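PDB 6DGM: phosphoglycerol transferase GacH from Streptococcus pyogenes MGAS5005, which probably transfers glycerol phosphate onto the rhamnose polysaccharide of the group A Streptococcus cell wall through the metal-binding, sulfatase-like domain described here. Local coordinates for residues F102-S107 / N356-I361. Numbering follows the deposited sequence.
Sequences FYNFSS and NDLKNI
Asn104 meets Leu358 and Lys359 where a short 3-10 turn of this alkaline-phosphatase-like, sulfatase-family domain packs against helix 349-365, away from the manganese and calcium sites. A backbone hydrogen bond from Phe105 N to Phe102 O (2.9 Å) closes the turn, and the side chain of Asn104 points from it toward the helix. The buried side is Leu358, packed from several directions: with CG anti to the backbone N (chi1 178°), its CD2 lies 3.7 Å from Asn104 ND2. This branched hydrocarbon suits its place, for it also touches Pro101 and Leu333 of helix 328-339. An amide suits the turn because ND2 has two hydrogens to give, and Gln355 OE1 and Gln362 OE1, both on the same helix, accept hydrogen bonds from it. Those two bonds satisfy the nitrogen and help fix the rotation of the amide. The solvent side is Lys359, which is partly exposed. Its chain, extended beyond CG, crosses the asparagine at about a right angle, so that CG and CE lie against the amide, while NZ stays 4.2 Å from Asn104 OD1 and makes no bond to it. CG lies 3.7 Å from Asn104 ND2, and farther along CE comes to 3.2 Å from Asn104 OD1.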
ATOM      1  N   PHE A 102      -0.446  11.580  -2.025  1.00 14.88           N
ATOM      2  CA  PHE A 102      -0.722  12.573  -0.990  1.00 15.36           C
ATOM      3  C   PHE A 102       0.127  13.816  -1.183  1.00 16.09           C
ATOM      4  O   PHE A 102      -0.329  14.930  -0.911  1.00 16.84           O
ATOM      5  CB  PHE A 102      -0.422  11.920   0.363  1.00 15.92           C
ATOM      6  CG  PHE A 102      -1.043  12.599   1.556  1.00 17.86           C
ATOM      7  CD1 PHE A 102      -1.885  13.688   1.436  1.00 19.69           C
ATOM      8  CD2 PHE A 102      -0.797  12.093   2.818  1.00 19.26           C
ATOM      9  CE1 PHE A 102      -2.458  14.268   2.559  1.00 22.01           C
ATOM     10  CE2 PHE A 102      -1.365  12.669   3.938  1.00 21.96           C
ATOM     11  CZ  PHE A 102      -2.193  13.752   3.809  1.00 22.72           C
ATOM     12  N   TYR A 103       1.360  13.655  -1.663  1.00 17.14           N
ATOM     13  CA  TYR A 103       2.259  14.790  -1.783  1.00 19.42           C
ATOM     14  C   TYR A 103       1.789  15.824  -2.798  1.00 19.32           C
ATOM     15  O   TYR A 103       2.333  16.935  -2.796  1.00 19.98           O
ATOM     16  CB  TYR A 103       3.698  14.341  -2.080  1.00 22.20           C
ATOM     17  CG  TYR A 103       3.936  13.561  -3.339  1.00 22.81           C
ATOM     18  CD1 TYR A 103       3.785  14.153  -4.595  1.00 26.20           C
ATOM     19  CD2 TYR A 103       4.374  12.239  -3.293  1.00 22.03           C
ATOM     20  CE1 TYR A 103       4.005  13.446  -5.748  1.00 29.45           C
ATOM     21  CE2 TYR A 103       4.609  11.531  -4.439  1.00 25.55           C
ATOM     22  CZ  TYR A 103       4.424  12.139  -5.678  1.00 30.37           C
ATOM     23  OH  TYR A 103       4.645  11.439  -6.844  1.00 34.95           O
ATOM     24  N   ASN A 104       0.806  15.497  -3.639  1.00 17.05           N
ATOM     25  CA  ASN A 104       0.246  16.464  -4.576  1.00 17.21           C
ATOM     26  C   ASN A 104      -0.996  17.163  -4.048  1.00 17.32           C
ATOM     27  O   ASN A 104      -1.448  18.135  -4.663  1.00 18.68           O
ATOM     28  CB  ASN A 104      -0.071  15.816  -5.919  1.00 17.49           C
ATOM     29  CG  ASN A 104       1.163  15.615  -6.760  1.00 19.49           C
ATOM     30  OD1 ASN A 104       2.194  16.270  -6.538  1.00 20.64           O
ATOM     31  ND2 ASN A 104       1.060  14.734  -7.762  1.00 20.01           N
ATOM     32  N   PHE A 105      -1.529  16.725  -2.914  1.00 16.08           N
ATOM     33  CA  PHE A 105      -2.646  17.432  -2.315  1.00 15.78           C
ATOM     34  C   PHE A 105      -2.130  18.546  -1.412  1.00 17.16           C
ATOM     35  O   PHE A 105      -0.943  18.631  -1.101  1.00 18.38           O
ATOM     36  CB  PHE A 105      -3.518  16.464  -1.515  1.00 15.62           C
ATOM     37  CG  PHE A 105      -4.334  15.529  -2.367  1.00 17.31           C
ATOM     38  CD1 PHE A 105      -5.361  16.008  -3.176  1.00 19.45           C
ATOM     39  CD2 PHE A 105      -4.069  14.181  -2.372  1.00 16.59           C
ATOM     40  CE1 PHE A 105      -6.107  15.142  -3.951  1.00 21.12           C
ATOM     41  CE2 PHE A 105      -4.815  13.313  -3.141  1.00 17.88           C
ATOM     42  CZ  PHE A 105      -5.826  13.778  -3.927  1.00 20.03           C
ATOM     43  N   SER A 106      -3.046  19.413  -1.001  1.00 18.00           N
ATOM     44  CA  SER A 106      -2.690  20.527  -0.135  1.00 20.44           C
ATOM     45  C   SER A 106      -2.196  20.022   1.214  1.00 18.37           C
ATOM     46  O   SER A 106      -2.650  18.998   1.724  1.00 16.66           O
ATOM     47  CB  SER A 106      -3.916  21.412   0.076  1.00 25.07           C
ATOM     48  OG  SER A 106      -3.692  22.281   1.168  1.00 28.72           O
ATOM     49  N   SER A 107      -1.243  20.755   1.801  1.00 19.71           N
ATOM     50  CA  SER A 107      -0.782  20.416   3.138  1.00 22.29           C
ATOM     51  C   SER A 107      -1.884  20.551   4.185  1.00 20.91           C
ATOM     52  O   SER A 107      -1.763  19.971   5.267  1.00 20.76           O
ATOM     53  CB  SER A 107       0.404  21.298   3.537  1.00 29.65           C
ATOM     54  OG  SER A 107       1.516  21.013   2.709  1.00 35.01           O
ATOM     55  N   ASN A 356       3.364  17.210 -13.838  1.00 19.76           N
ATOM     56  CA  ASN A 356       2.336  18.114 -14.334  1.00 21.62           C
ATOM     57  C   ASN A 356       1.214  17.328 -14.997  1.00 22.47           C
ATOM     58  O   ASN A 356       0.034  17.652 -14.819  1.00 23.48           O
ATOM     59  CB  ASN A 356       2.912  19.158 -15.276  1.00 23.67           C
ATOM     60  CG  ASN A 356       1.849  20.093 -15.795  1.00 25.34           C
ATOM     61  OD1 ASN A 356       1.331  19.898 -16.884  1.00 27.95           O
ATOM     62  ND2 ASN A 356       1.509  21.107 -15.007  1.00 24.62           N
ATOM     63  N   ASP A 357       1.562  16.289 -15.768  1.00 22.83           N
ATOM     64  CA  ASP A 357       0.534  15.403 -16.306  1.00 22.18           C
ATOM     65  C   ASP A 357      -0.308  14.825 -15.172  1.00 21.31           C
ATOM     66  O   ASP A 357      -1.545  14.855 -15.212  1.00 21.99           O
ATOM     67  CB  ASP A 357       1.166  14.248 -17.088  1.00 22.52           C
ATOM     68  CG  ASP A 357       1.834  14.683 -18.378  1.00 25.12           C
ATOM     69  OD1 ASP A 357       1.524  15.773 -18.893  1.00 26.62           O
ATOM     70  OD2 ASP A 357       2.679  13.914 -18.882  1.00 26.70           O
ATOM     71  N   LEU A 358       0.359  14.276 -14.150  1.00 19.17           N
ATOM     72  CA  LEU A 358      -0.351  13.655 -13.035  1.00 17.97           C
ATOM     73  C   LEU A 358      -1.210  14.653 -12.276  1.00 18.23           C
ATOM     74  O   LEU A 358      -2.362  14.352 -11.943  1.00 18.93           O
ATOM     75  CB  LEU A 358       0.650  12.968 -12.109  1.00 18.02           C
ATOM     76  CG  LEU A 358       0.038  12.327 -10.869  1.00 19.48           C
ATOM     77  CD1 LEU A 358      -0.946  11.242 -11.249  1.00 21.31           C
ATOM     78  CD2 LEU A 358       1.124  11.762  -9.953  1.00 19.16           C
ATOM     79  N   LYS A 359      -0.671  15.846 -11.984  1.00 18.67           N
ATOM     80  CA  LYS A 359      -1.424  16.816 -11.192  1.00 18.68           C
ATOM     81  C   LYS A 359      -2.703  17.244 -11.905  1.00 19.47           C
ATOM     82  O   LYS A 359      -3.745  17.431 -11.271  1.00 19.01           O
ATOM     83  CB  LYS A 359      -0.555  18.031 -10.876  1.00 19.11           C
ATOM     84  CG  LYS A 359       0.553  17.767  -9.863  1.00 19.86           C
ATOM     85  CD  LYS A 359       1.553  18.903  -9.769  1.00 24.43           C
ATOM     86  CE  LYS A 359       2.637  18.565  -8.760  1.00 31.52           C
ATOM     87  NZ  LYS A 359       3.708  19.583  -8.696  1.00 38.55           N
ATOM     88  N   ASN A 360      -2.647  17.403 -13.227  1.00 20.41           N
ATOM     89  CA  ASN A 360      -3.854  17.768 -13.962  1.00 20.11           C
ATOM     90  C   ASN A 360      -4.913  16.676 -13.864  1.00 19.62           C
ATOM     91  O   ASN A 360      -6.100  16.970 -13.661  1.00 19.18           O
ATOM     92  CB  ASN A 360      -3.521  18.115 -15.410  1.00 20.48           C
ATOM     93  CG  ASN A 360      -3.113  19.566 -15.572  1.00 22.88           C
ATOM     94  OD1 ASN A 360      -3.934  20.467 -15.409  1.00 24.16           O
ATOM     95  ND2 ASN A 360      -1.837  19.807 -15.859  1.00 24.39           N
ATOM     96  N   ILE A 361      -4.507  15.406 -13.984  1.00 19.22           N
ATOM     97  CA  ILE A 361      -5.448  14.295 -13.832  1.00 19.06           C
ATOM     98  C   ILE A 361      -5.997  14.255 -12.412  1.00 17.88           C
ATOM     99  O   ILE A 361      -7.205  14.094 -12.183  1.00 17.67           O
ATOM    100  CB  ILE A 361      -4.756  12.968 -14.200  1.00 20.74           C
ATOM    101  CG1 ILE A 361      -4.346  12.960 -15.679  1.00 21.88           C
ATOM    102  CG2 ILE A 361      -5.654  11.763 -13.838  1.00 21.76           C
ATOM    103  CD1 ILE A 361      -5.501  13.106 -16.671  1.00 23.20           C
TER